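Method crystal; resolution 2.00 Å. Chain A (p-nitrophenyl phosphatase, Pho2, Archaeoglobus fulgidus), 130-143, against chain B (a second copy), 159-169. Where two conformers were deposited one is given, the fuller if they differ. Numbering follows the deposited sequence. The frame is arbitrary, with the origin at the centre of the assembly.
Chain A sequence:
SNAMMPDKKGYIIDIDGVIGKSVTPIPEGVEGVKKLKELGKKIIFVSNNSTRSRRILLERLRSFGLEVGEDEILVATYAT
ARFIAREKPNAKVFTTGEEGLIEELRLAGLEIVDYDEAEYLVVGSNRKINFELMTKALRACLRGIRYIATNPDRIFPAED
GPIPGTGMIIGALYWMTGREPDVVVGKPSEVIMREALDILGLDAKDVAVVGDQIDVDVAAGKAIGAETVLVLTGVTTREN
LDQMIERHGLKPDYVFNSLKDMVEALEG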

# COMPACT_ATOMS: atom_id res chain seq x y z
N ASN A 130 -10.93 -1.52 4.70
CA ASN A 130 -11.22 -0.14 5.10
C ASN A 130 -10.16 0.39 6.05
O ASN A 130 -9.21 -0.33 6.38
N PHE A 131 -10.29 1.64 6.48
CA PHE A 131 -9.24 2.24 7.32
C PHE A 131 -9.05 1.48 8.64
O PHE A 131 -7.91 1.22 9.08
N GLU A 132 -10.15 1.08 9.25
CA GLU A 132 -10.09 0.39 10.55
C GLU A 132 -9.35 -0.92 10.38
O GLU A 132 -8.44 -1.21 11.16
N LEU A 133 -9.70 -1.70 9.36
CA LEU A 133 -9.00 -2.97 9.16
C LEU A 133 -7.51 -2.75 8.82
O LEU A 133 -6.64 -3.51 9.30
N MSE A 134 -7.18 -1.70 8.06
CA MSE A 134 -5.77 -1.44 7.78
C MSE A 134 -5.02 -0.98 9.03
O MSE A 134 -3.86 -1.30 9.20
N THR A 135 -5.69 -0.24 9.91
CA THR A 135 -5.11 0.16 11.18
C THR A 135 -4.76 -1.08 11.98
O THR A 135 -3.68 -1.17 12.56
N LYS A 136 -5.69 -2.02 12.03
CA LYS A 136 -5.44 -3.24 12.81
C LYS A 136 -4.25 -4.04 12.30
O LYS A 136 -3.45 -4.52 13.08
N ALA A 137 -4.15 -4.16 10.98
CA ALA A 137 -3.05 -4.87 10.31
C ALA A 137 -1.76 -4.16 10.60
O ALA A 137 -0.79 -4.79 10.98
N LEU A 138 -1.75 -2.84 10.41
CA LEU A 138 -0.61 -2.02 10.76
C LEU A 138 -0.16 -2.31 12.23
O LEU A 138 1.02 -2.56 12.50
N ARG A 139 -1.09 -2.26 13.16
CA ARG A 139 -0.69 -2.46 14.56
C ARG A 139 -0.16 -3.87 14.78
O ARG A 139 0.83 -4.05 15.47
N ALA A 140 -0.80 -4.87 14.19
CA ALA A 140 -0.30 -6.26 14.27
C ALA A 140 1.11 -6.43 13.70
O ALA A 140 2.01 -7.13 14.24
N CYS A 141 1.33 -5.76 12.58
CA CYS A 141 2.59 -5.87 11.89
C CYS A 141 3.72 -5.21 12.74
O CYS A 141 4.78 -5.79 12.93
N LEU A 142 3.44 -4.05 13.32
CA LEU A 142 4.34 -3.32 14.21
C LEU A 142 4.59 -4.07 15.55
O LEU A 142 5.65 -3.91 16.12
N ARG A 143 3.64 -4.86 16.03
CA ARG A 143 3.91 -5.73 17.19
C ARG A 143 4.94 -6.80 16.88
O ARG A 143 5.53 -7.37 17.77
N GLU B 159 -4.02 9.01 19.36
CA GLU B 159 -4.25 8.76 20.79
C GLU B 159 -4.46 7.26 21.08
O GLU B 159 -3.91 6.71 22.05
N ASP B 160 -5.25 6.62 20.21
CA ASP B 160 -5.54 5.19 20.28
C ASP B 160 -4.31 4.33 19.93
O ASP B 160 -4.28 3.13 20.24
N GLY B 161 -3.30 4.95 19.27
CA GLY B 161 -2.08 4.25 18.82
C GLY B 161 -1.82 4.59 17.35
O GLY B 161 -2.48 5.46 16.80
N PRO B 162 -0.83 3.95 16.70
CA PRO B 162 -0.52 4.34 15.30
C PRO B 162 -1.68 4.10 14.34
O PRO B 162 -2.36 3.06 14.45
N ILE B 163 -1.84 5.00 13.38
CA ILE B 163 -2.77 4.78 12.28
C ILE B 163 -2.10 5.12 10.96
O ILE B 163 -1.09 5.86 10.95
N PRO B 164 -2.64 4.59 9.84
CA PRO B 164 -2.01 4.85 8.57
C PRO B 164 -2.02 6.30 8.23
O PRO B 164 -2.98 6.99 8.50
N GLY B 165 -0.94 6.78 7.63
CA GLY B 165 -0.94 8.09 7.01
C GLY B 165 -1.09 8.02 5.52
O GLY B 165 -1.37 6.96 4.95
N THR B 166 -0.85 9.15 4.86
CA THR B 166 -0.96 9.21 3.42
C THR B 166 -0.08 8.19 2.71
O THR B 166 -0.48 7.63 1.65
N GLY B 167 1.10 7.89 3.29
CA GLY B 167 2.04 6.93 2.74
C GLY B 167 1.54 5.51 2.63
O GLY B 167 2.02 4.72 1.83
N MSE B 168 0.50 5.17 3.38
CA MSE B 168 -0.20 3.90 3.10
C MSE B 168 -0.67 3.74 1.65
O MSE B 168 -0.49 2.64 1.02
N ILE B 169 -1.30 4.80 1.13
CA ILE B 169 -1.86 4.78 -0.22
C ILE B 169 -0.71 4.82 -1.17
O ILE B 169 -0.66 4.11 -2.15

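The helix of chain A lies across the strand of chain B that carries Pro B162 to Pro B164. Their axes approach to 7.5 Å, with 124° between their N-to-C directions. The CA atoms of Thr A135 and Ile B163 are 5.3 Å apart, a close approach of the two backbones. Together the stretches bury 562 Å².

Pro B164 is at the apolar centre. It points toward the helix, and four helix residues touch it. Phe A131 starts sideways, but its t rotamer (chi1 -165°) brings the ring nearer to chain B. Phe A131 CE1 is 3.9 Å from Pro B164 CB. The edge of the ring, near its plane, meets Pro B164 O, 3.5 Å from Phe A131 CZ, and Ile B163 CG1, 4.0 Å from the same Phe A131 CZ. Ile B163 is p at chi1 and t at chi2.

Met A134 points toward chain B with chi1 t, chi2 p and chi3 p. It is a selenomethionine with two deposited conformers, one of them given here. Met A134 CG lies 3.9 Å from Pro B164 CG and 3.6 Å from Met B168 CE. Met B168, also a selenomethionine, points toward the helix of chain A from the helix that follows the strand in chain B. Its chi1 is t, while chi2, at -99°, falls between wells.

Leu A138 also points in, with chi1 t and chi2 p. Its CD2 packs against the strand backbone, with Leu A138 CD2 3.6 Å from Ile B163 C. The same Leu A138 CD2 is 3.8 Å from Pro B164 CD and 4.2 Å from Pro B162 CB. One turn on, Leu A142 (chi1 m, chi2 t) extends the apolar surface to the outside. Leu A142 CD1 is 3.7 Å from Pro B162 CG.

Thr A135 is sideways and m. Its hydroxyl donates to the helix backbone, with Thr A135 OG1 3.0 Å from Phe A131 O. The hydroxyl can therefore sit against an apolar partner with its hydrogen already used: Thr A135 OG1 is 3.3 Å from Pro B164 CD.

Arg A139 forms the polar edge. It leaves the helix sideways, then reaches chain B through an extended chain, m, t, t. Arg A139 NE donates to Pro B162 O at 2.8 Å and 160°, a nearly straight bond at the guanidinium edge. Arg A139 NH2 adds a weak bond to Pro B162 O at 3.3 Å. Arg A139 NH2 also donates to Asp B160 OD2 at 3.2 Å, forming a salt bridge. Asp B160 points toward the helix, with chi1 at 24°, between wells; one of its two conformers is given. Gly B161 CA and Asp B160 O lie over one face of the guanidinium. Gly B161 has phi/psi of 131/-173, where a CB would be jammed against the preceding carbonyl O. Arg A139 NH1 is bonded elsewhere in the structure.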

# COMPACT_ATOMS: atom_id res chain seq x y z
CB ASN A 130 -12.63 -0.02 5.70
CG ASN A 130 -12.80 -0.79 7.00
OD1 ASN A 130 -11.84 -1.24 7.62
ND2 ASN A 130 -14.06 -0.98 7.40
CB PHE A 131 -9.58 3.69 7.59
CG PHE A 131 -8.43 4.51 8.13
CD1 PHE A 131 -7.40 4.93 7.29
CD2 PHE A 131 -8.43 4.93 9.43
CE1 PHE A 131 -6.36 5.75 7.77
CE2 PHE A 131 -7.41 5.72 9.91
CZ PHE A 131 -6.36 6.14 9.07
CB GLU A 132 -11.49 0.15 11.15
CG GLU A 132 -11.50 -0.98 12.22
CD GLU A 132 -12.79 -1.05 13.07
OE1 GLU A 132 -13.90 -1.10 12.49
OE2 GLU A 132 -12.65 -1.07 14.32
CB LEU A 133 -9.70 -3.78 8.08
CG LEU A 133 -9.40 -5.25 7.94
CD1 LEU A 133 -9.31 -5.95 9.31
CD2 LEU A 133 -10.52 -5.84 7.07
CB MSE A 134 -5.58 -0.43 6.65
CG MSE A 134 -4.12 -0.27 6.28
SE MSE A 134 -3.47 -1.75 5.22
CE MSE A 134 -4.51 -1.32 3.63
CB THR A 135 -6.06 1.06 11.98
OG1 THR A 135 -6.24 2.29 11.29
CG2 THR A 135 -5.57 1.38 13.35
CB LYS A 136 -6.69 -4.12 12.87
CG LYS A 136 -7.90 -3.46 13.60
CD LYS A 136 -8.99 -4.49 13.81
CE LYS A 136 -10.04 -4.05 14.84
NZ LYS A 136 -11.33 -3.78 14.17
CB ALA A 137 -3.29 -4.92 8.78
CB LEU A 138 -0.95 -0.53 10.57
CG LEU A 138 0.04 0.46 11.21
CD1 LEU A 138 1.37 0.39 10.43
CD2 LEU A 138 -0.52 1.87 11.25
CB ARG A 139 -1.83 -2.09 15.48
CG ARG A 139 -2.14 -0.59 15.39
CD ARG A 139 -3.31 -0.20 16.26
NE ARG A 139 -3.61 1.20 16.17
CZ ARG A 139 -4.66 1.79 16.73
NH1 ARG A 139 -5.53 1.07 17.45
NH2 ARG A 139 -4.82 3.10 16.59
CB ALA A 140 -1.28 -7.20 13.54
CB CYS A 141 2.39 -5.22 10.53
SG CYS A 141 3.65 -5.53 9.39
CB LEU A 142 3.81 -1.92 14.55
CG LEU A 142 3.88 -0.81 13.49
CD1 LEU A 142 3.02 0.32 13.97
CD2 LEU A 142 5.32 -0.34 13.24
CB ARG A 143 2.65 -6.43 17.69
CG ARG A 143 1.73 -5.58 18.52
CD ARG A 143 0.50 -6.43 18.83
NE ARG A 143 0.92 -7.60 19.57
CZ ARG A 143 0.36 -8.79 19.51
NH1 ARG A 143 -0.70 -9.05 18.73
NH2 ARG A 143 0.88 -9.73 20.25
CB GLU B 159 -5.45 9.57 21.28
CG GLU B 159 -5.26 11.11 21.22
CD GLU B 159 -4.24 11.64 22.23
OE1 GLU B 159 -3.88 10.91 23.19
OE2 GLU B 159 -3.79 12.79 22.06
CB ASP B 160 -6.72 4.85 19.32
CG ASP B 160 -6.87 5.86 18.17
OD1 ASP B 160 -6.91 7.09 18.44
OD2 ASP B 160 -6.97 5.45 17.00
CB PRO B 162 0.69 3.46 14.91
CG PRO B 162 0.98 2.59 16.09
CD PRO B 162 -0.02 2.82 17.19
CB ILE B 163 -4.09 5.61 12.44
CG1 ILE B 163 -3.85 7.06 12.07
CG2 ILE B 163 -4.70 5.43 13.87
CD1 ILE B 163 -4.92 8.01 12.54
CB PRO B 164 -2.89 4.09 7.59
CG PRO B 164 -3.43 2.97 8.38
CD PRO B 164 -3.63 3.50 9.74
CB THR B 166 -0.62 10.60 2.92
OG1 THR B 166 -1.55 11.54 3.46
CG2 THR B 166 -0.66 10.64 1.42
CB MSE B 168 -1.42 3.75 4.00
CG MSE B 168 -1.90 2.32 3.96
SE MSE B 168 -3.35 2.25 2.74
CE MSE B 168 -4.61 2.70 4.22
CB ILE B 169 -2.81 5.94 -0.50
CG1 ILE B 169 -4.01 5.90 0.45
CG2 ILE B 169 -3.37 5.85 -1.96
CD1 ILE B 169 -4.92 7.09 0.33